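Local coordinates for protein 6-phosphogluconolactonase (Trypanosoma cruzi, PDB 6VYE) that probably hydrolyses 6-phosphogluconolactone to 6-phosphogluconate, the second step of the oxidative pentose phosphate pathway, at residues R105-E109 and D110-P114. Residues are numbered along the deposited sequence; the frame is centred on the assembly and turned at random.
Sequences RDIPE and DLVVP. Unlike the reference sequence in segment 105-109: R105 (reference His).
I107 and V112 meet methyl to methyl under a short 3-10 turn: I107 CG2 lies 3.7 Å from V112 CG2, the two side chains crossing at about a right angle. The same I107 methyl also touches L111 CB at 3.7 Å, and again the side chains run nearly perpendicular. One methyl serves both because CG2, anti to the backbone N, is directed at the turn, while CG1, beside that nitrogen (chi1 -60°), carries the other arm away; the side chain also packs on F79. V112 turns CG2 inward, where it touches P108 O at 3.6 Å as well.

Two backbone bonds close the turn. L111 N donates to P108 O at 2.9 Å, and V112 N to E109 O at 3.1 Å; both run from residue i+3 back to residue i, as in a 3-10 turn. P108 suits the position just before the 3-10 residues: its ring restrains phi, and its lack of an N-H costs no bond of the turn, for which it supplies only the carbonyl. On the outer side, D110 OD1 lies 3.7 Å from P108 CB, put there by a CG set between the backbone N and carbonyl carbon (chi1 74°). D110 OD2 forms a salt bridge with R75, so a carboxylate is well suited to this exposed corner. E109 likewise turns outward, as befits a charged residue, while the leucine beyond D110 is buried against P45, R75 and R78.

At the end of the turn and just beyond it, L111 and V113 share backbone hydrogen bonds with F79 of strand 77-85, and V112 packs on Y96 and L104. The arrangement is a 3-10 turn with an aliphatic cluster beneath it, reversing the chain after helix 95-104 and bringing it alongside a strand of the central, mainly parallel sheet of this alpha/beta fold.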
loop_
_atom_site.group_PDB
_atom_site.type_symbol
_atom_site.label_atom_id
_atom_site.label_comp_id
_atom_site.label_asym_id
_atom_site.label_seq_id
_atom_site.Cartn_x
_atom_site.Cartn_y
_atom_site.Cartn_z
ATOM N N ARG A 105 14.495 -0.928 -11.574
ATOM C CA ARG A 105 15.448 -0.637 -12.678
ATOM C C ARG A 105 15.755 -1.945 -13.434
ATOM O O ARG A 105 16.013 -1.875 -14.612
ATOM C CB ARG A 105 16.722 0.031 -12.137
ATOM C CG ARG A 105 17.503 -0.764 -11.098
ATOM C CD ARG A 105 18.627 0.066 -10.468
ATOM N NE ARG A 105 19.103 -0.517 -9.210
ATOM C CZ ARG A 105 20.008 -1.492 -9.112
ATOM N NH1 ARG A 105 20.604 -1.964 -10.192
ATOM N NH2 ARG A 105 20.346 -1.974 -7.935
ATOM N N ASP A 106 15.643 -3.107 -12.789
ATOM C CA ASP A 106 15.938 -4.418 -13.415
ATOM C C ASP A 106 14.668 -5.238 -13.720
ATOM O O ASP A 106 14.820 -6.441 -13.978
ATOM C CB ASP A 106 16.856 -5.203 -12.492
ATOM C CG ASP A 106 18.287 -4.692 -12.561
ATOM O OD1 ASP A 106 18.927 -4.533 -11.504
ATOM O OD2 ASP A 106 18.725 -4.426 -13.666
ATOM N N ILE A 107 13.467 -4.650 -13.681
ATOM C CA ILE A 107 12.180 -5.358 -13.974
ATOM C C ILE A 107 11.732 -5.006 -15.388
ATOM O O ILE A 107 11.813 -3.861 -15.797
ATOM C CB ILE A 107 11.111 -4.992 -12.917
ATOM C CG1 ILE A 107 11.585 -5.397 -11.528
ATOM C CG2 ILE A 107 9.737 -5.584 -13.246
ATOM C CD1 ILE A 107 11.972 -6.860 -11.392
ATOM N N PRO A 108 11.243 -5.970 -16.194
ATOM C CA PRO A 108 10.694 -5.653 -17.517
ATOM C C PRO A 108 9.665 -4.511 -17.459
ATOM O O PRO A 108 8.929 -4.403 -16.461
ATOM C CB PRO A 108 10.048 -6.963 -17.962
ATOM C CG PRO A 108 10.844 -8.032 -17.224
ATOM C CD PRO A 108 11.224 -7.414 -15.895
ATOM N N GLU A 109 9.698 -3.634 -18.461
ATOM C CA GLU A 109 9.028 -2.305 -18.431
ATOM C C GLU A 109 7.511 -2.492 -18.356
ATOM O O GLU A 109 6.845 -1.713 -17.633
ATOM C CB GLU A 109 9.428 -1.425 -19.620
ATOM C CG GLU A 109 8.948 -1.932 -20.968
ATOM C CD GLU A 109 9.192 -0.946 -22.100
ATOM O OE1 GLU A 109 8.221 -0.562 -22.768
ATOM O OE2 GLU A 109 10.354 -0.517 -22.261
ATOM N N ASP A 110 6.975 -3.505 -19.026
ATOM C CA ASP A 110 5.518 -3.779 -19.013
ATOM C C ASP A 110 5.079 -4.153 -17.592
ATOM O O ASP A 110 3.879 -4.055 -17.330
ATOM C CB ASP A 110 5.118 -4.824 -20.058
ATOM C CG ASP A 110 5.504 -6.258 -19.716
ATOM O OD1 ASP A 110 6.711 -6.541 -19.539
ATOM O OD2 ASP A 110 4.590 -7.087 -19.622
ATOM N N LEU A 111 6.008 -4.531 -16.703
ATOM C CA LEU A 111 5.694 -5.010 -15.326
ATOM C C LEU A 111 5.872 -3.869 -14.312
ATOM O O LEU A 111 5.727 -4.101 -13.112
ATOM C CB LEU A 111 6.586 -6.211 -14.998
ATOM C CG LEU A 111 6.326 -7.513 -15.757
ATOM C CD1 LEU A 111 7.113 -8.666 -15.120
ATOM C CD2 LEU A 111 4.857 -7.866 -15.837
ATOM N N VAL A 112 6.100 -2.646 -14.790
ATOM C CA VAL A 112 6.326 -1.474 -13.911
ATOM C C VAL A 112 5.302 -0.431 -14.298
ATOM O O VAL A 112 5.359 0.023 -15.429
ATOM C CB VAL A 112 7.773 -0.959 -14.038
ATOM C CG1 VAL A 112 7.996 0.262 -13.165
ATOM C CG2 VAL A 112 8.755 -2.055 -13.714
ATOM N N VAL A 113 4.414 -0.071 -13.385
ATOM C CA VAL A 113 3.249 0.791 -13.718
ATOM C C VAL A 113 3.227 1.975 -12.763
ATOM O O VAL A 113 2.484 1.970 -11.794
ATOM C CB VAL A 113 1.957 -0.055 -13.694
ATOM C CG1 VAL A 113 0.814 0.658 -14.381
ATOM C CG2 VAL A 113 2.199 -1.430 -14.324
ATOM N N PRO A 114 4.059 3.010 -13.003
ATOM C CA PRO A 114 4.091 4.210 -12.166
ATOM C C PRO A 114 2.863 5.102 -12.394
ATOM O O PRO A 114 2.183 4.946 -13.401
ATOM C CB PRO A 114 5.315 5.019 -12.622
ATOM C CG PRO A 114 5.919 4.242 -13.790
ATOM C CD PRO A 114 4.970 3.113 -14.151
#